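Local coordinates for protein polymerase X (Deinococcus radiodurans, PDB 2W9M) that probably catalyses template-directed DNA synthesis from deoxyribonucleoside triphosphates as a family X polymerase, and carries a three-zinc site in its C-terminal region, at residues Ala165-Leu173 against Asp227-Ile235. Numbering follows the deposited sequence.
Sequences AGLAVAEEL and DYEGVPVEI
Helix 165-173 lies against the hairpin 227-235, its axis 9.1 Å from that of strand 231-235 at closest approach and inclined to it by 50°. The backbones come nearest at Gly166 and Val231, CA to CA 6.9 Å. A type I' turn from Tyr228 to Val231 joins the two strands; Gly230 adopts backbone angles there that would jam a side chain against the preceding carbonyl.

Val169, Leu173, Tyr228, Val231 and Val233 make the apolar interface. The two methyls of Val169 divide the work: CG2 meets Val231 CG2 end-on at 3.7 Å, while CG1, anti to the backbone N (chi1 171°), is directed between Val233 CG2 at 4.0 Å and the Tyr228 ring. Farther along the helix, Leu173 CD1 touches both methyls of Val233, CG1 and CG2, at 3.7 Å each, and its CD2 sits over one face of the ring.

Tyr228 spans both regions, its ring against Val169 and Leu173 and its hydroxyl at the polar margin. Its CE2 lies 3.1 Å from Glu172 OE2, which approaches the ring obliquely, the carboxylate plane standing 89° from the ring plane. No hydrogen bond links this pair: the tyrosine hydroxyl bonds to Glu129, and Glu172 OE2 forms a salt bridge with Arg125, which also pairs with Glu229. Shortening Tyr228 to an alanine is likely to open a gap beside Val169 and Leu173 and leave Glu129 without its hydroxyl partner.

Strand 194-203 pairs in parallel with 231-238, and its Ala198 and Leu200 also pack on Val169 and Leu173, respectively, placing the helix across one face of the mixed sheet. Apolar contact thus joins helix to hairpin, while at its margin Glu129 lies close to Glu172 and Glu229 as a like charge, a cluster that Arg125 probably offsets only in part.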
loop_
_atom_site.group_PDB
_atom_site.type_symbol
_atom_site.label_atom_id
_atom_site.label_comp_id
_atom_site.label_asym_id
_atom_site.label_seq_id
_atom_site.Cartn_x
_atom_site.Cartn_y
_atom_site.Cartn_z
ATOM N N ALA A 165 -9.534 -1.357 3.752
ATOM C CA ALA A 165 -10.850 -1.943 4.007
ATOM C C ALA A 165 -11.535 -1.330 5.225
ATOM O O ALA A 165 -12.708 -0.971 5.168
ATOM C CB ALA A 165 -10.739 -3.456 4.168
ATOM N N GLY A 166 -10.802 -1.217 6.327
ATOM C CA GLY A 166 -11.349 -0.638 7.542
ATOM C C GLY A 166 -11.808 0.799 7.356
ATOM O O GLY A 166 -12.867 1.196 7.837
ATOM N N LEU A 167 -11.007 1.584 6.650
ATOM C CA LEU A 167 -11.317 2.994 6.434
ATOM C C LEU A 167 -12.487 3.162 5.468
ATOM O O LEU A 167 -13.367 3.992 5.687
ATOM C CB LEU A 167 -10.082 3.736 5.915
ATOM C CG LEU A 167 -10.044 5.263 6.005
ATOM C CD1 LEU A 167 -10.605 5.735 7.330
ATOM C CD2 LEU A 167 -8.617 5.765 5.822
ATOM N N ALA A 168 -12.492 2.368 4.399
ATOM C CA ALA A 168 -13.588 2.388 3.432
ATOM C C ALA A 168 -14.920 2.039 4.089
ATOM O O ALA A 168 -15.920 2.720 3.875
ATOM C CB ALA A 168 -13.299 1.429 2.283
ATOM N N VAL A 169 -14.931 0.977 4.889
ATOM C CA VAL A 169 -16.152 0.553 5.565
ATOM C C VAL A 169 -16.633 1.595 6.576
ATOM O O VAL A 169 -17.824 1.897 6.640
ATOM C CB VAL A 169 -15.988 -0.823 6.241
ATOM C CG1 VAL A 169 -17.191 -1.127 7.123
ATOM C CG2 VAL A 169 -15.799 -1.909 5.183
ATOM N N ALA A 170 -15.713 2.153 7.354
ATOM C CA ALA A 170 -16.082 3.198 8.307
ATOM C C ALA A 170 -16.644 4.424 7.589
ATOM O O ALA A 170 -17.630 5.016 8.033
ATOM C CB ALA A 170 -14.901 3.582 9.181
ATOM N N GLU A 171 -16.022 4.803 6.478
ATOM C CA GLU A 171 -16.517 5.925 5.676
ATOM C C GLU A 171 -17.915 5.658 5.112
ATOM O O GLU A 171 -18.763 6.549 5.092
ATOM C CB GLU A 171 -15.528 6.275 4.557
ATOM C CG GLU A 171 -16.170 6.522 3.188
ATOM C CD GLU A 171 -15.820 5.447 2.153
ATOM O OE1 GLU A 171 -14.631 5.351 1.766
ATOM O OE2 GLU A 171 -16.734 4.711 1.712
ATOM N N GLU A 172 -18.155 4.425 4.675
ATOM C CA GLU A 172 -19.448 4.040 4.119
ATOM C C GLU A 172 -20.558 4.045 5.172
ATOM O O GLU A 172 -21.653 4.547 4.917
ATOM C CB GLU A 172 -19.359 2.663 3.454
ATOM C CG GLU A 172 -20.577 2.289 2.622
ATOM C CD GLU A 172 -20.468 0.900 2.015
ATOM O OE1 GLU A 172 -21.130 0.641 0.984
ATOM O OE2 GLU A 172 -19.717 0.068 2.568
ATOM N N LEU A 173 -20.279 3.480 6.345
ATOM C CA LEU A 173 -21.270 3.427 7.421
ATOM C C LEU A 173 -21.573 4.809 7.979
ATOM O O LEU A 173 -22.694 5.078 8.407
ATOM C CB LEU A 173 -20.810 2.506 8.549
ATOM C CG LEU A 173 -20.696 1.032 8.166
ATOM C CD1 LEU A 173 -20.497 0.177 9.406
ATOM C CD2 LEU A 173 -21.927 0.589 7.392
ATOM N N ASP A 227 -20.746 -6.980 11.800
ATOM C CA ASP A 227 -19.862 -7.412 10.731
ATOM C C ASP A 227 -20.443 -6.922 9.414
ATOM O O ASP A 227 -21.513 -7.371 8.998
ATOM C CB ASP A 227 -19.776 -8.942 10.723
ATOM C CG ASP A 227 -18.510 -9.460 10.062
ATOM O OD1 ASP A 227 -17.416 -9.249 10.630
ATOM O OD2 ASP A 227 -18.610 -10.096 8.986
ATOM N N TYR A 228 -19.751 -5.994 8.762
ATOM C CA TYR A 228 -20.199 -5.524 7.458
ATOM C C TYR A 228 -19.355 -6.098 6.322
ATOM O O TYR A 228 -18.226 -5.659 6.088
ATOM C CB TYR A 228 -20.217 -3.997 7.381
ATOM C CG TYR A 228 -20.895 -3.490 6.126
ATOM C CD1 TYR A 228 -22.279 -3.527 6.002
ATOM C CD2 TYR A 228 -20.155 -2.995 5.061
ATOM C CE1 TYR A 228 -22.907 -3.076 4.859
ATOM C CE2 TYR A 228 -20.776 -2.537 3.914
ATOM C CZ TYR A 228 -22.152 -2.580 3.819
ATOM O OH TYR A 228 -22.775 -2.130 2.678
ATOM N N GLU A 229 -19.916 -7.080 5.623
ATOM C CA GLU A 229 -19.237 -7.735 4.512
ATOM C C GLU A 229 -17.846 -8.234 4.888
ATOM O O GLU A 229 -16.872 -7.982 4.178
ATOM C CB GLU A 229 -19.184 -6.803 3.302
ATOM C CG GLU A 229 -20.570 -6.470 2.765
ATOM C CD GLU A 229 -20.545 -5.449 1.648
ATOM O OE1 GLU A 229 -19.439 -5.073 1.204
ATOM O OE2 GLU A 229 -21.636 -5.021 1.215
ATOM N N GLY A 230 -17.768 -8.942 6.015
ATOM C CA GLY A 230 -16.527 -9.551 6.460
ATOM C C GLY A 230 -15.670 -8.652 7.331
ATOM O O GLY A 230 -14.778 -9.127 8.033
ATOM N N VAL A 231 -15.938 -7.351 7.283
ATOM C CA VAL A 231 -15.174 -6.378 8.052
ATOM C C VAL A 231 -15.850 -6.094 9.391
ATOM O O VAL A 231 -16.953 -5.546 9.427
ATOM C CB VAL A 231 -15.031 -5.058 7.286
ATOM C CG1 VAL A 231 -14.176 -4.083 8.071
ATOM C CG2 VAL A 231 -14.444 -5.307 5.906
ATOM N N PRO A 232 -15.191 -6.471 10.500
ATOM C CA PRO A 232 -15.733 -6.227 11.843
ATOM C C PRO A 232 -15.998 -4.739 12.077
ATOM O O PRO A 232 -15.200 -3.890 11.667
ATOM C CB PRO A 232 -14.615 -6.716 12.768
ATOM C CG PRO A 232 -13.831 -7.682 11.943
ATOM C CD PRO A 232 -13.887 -7.154 10.545
ATOM N N VAL A 233 -17.115 -4.433 12.730
ATOM C CA VAL A 233 -17.533 -3.054 12.927
ATOM C C VAL A 233 -17.843 -2.766 14.388
ATOM O O VAL A 233 -18.458 -3.581 15.069
ATOM C CB VAL A 233 -18.783 -2.730 12.090
ATOM C CG1 VAL A 233 -19.417 -1.434 12.558
ATOM C CG2 VAL A 233 -18.429 -2.651 10.617
ATOM N N GLU A 234 -17.408 -1.603 14.863
ATOM C CA GLU A 234 -17.744 -1.148 16.206
ATOM C C GLU A 234 -18.165 0.308 16.179
ATOM O O GLU A 234 -17.456 1.161 15.648
ATOM C CB GLU A 234 -16.562 -1.318 17.158
ATOM C CG GLU A 234 -16.246 -2.758 17.504
ATOM C CD GLU A 234 -15.106 -2.877 18.493
ATOM O OE1 GLU A 234 -15.089 -2.115 19.484
ATOM O OE2 GLU A 234 -14.228 -3.738 18.279
ATOM N N ILE A 235 -19.328 0.586 16.753
ATOM C CA ILE A 235 -19.835 1.943 16.815
ATOM C C ILE A 235 -20.121 2.276 18.266
ATOM O O ILE A 235 -20.877 1.576 18.934
ATOM C CB ILE A 235 -21.104 2.112 15.953
ATOM C CG1 ILE A 235 -20.768 1.856 14.478
ATOM C CG2 ILE A 235 -21.708 3.497 16.141
ATOM C CD1 ILE A 235 -21.942 1.999 13.540
#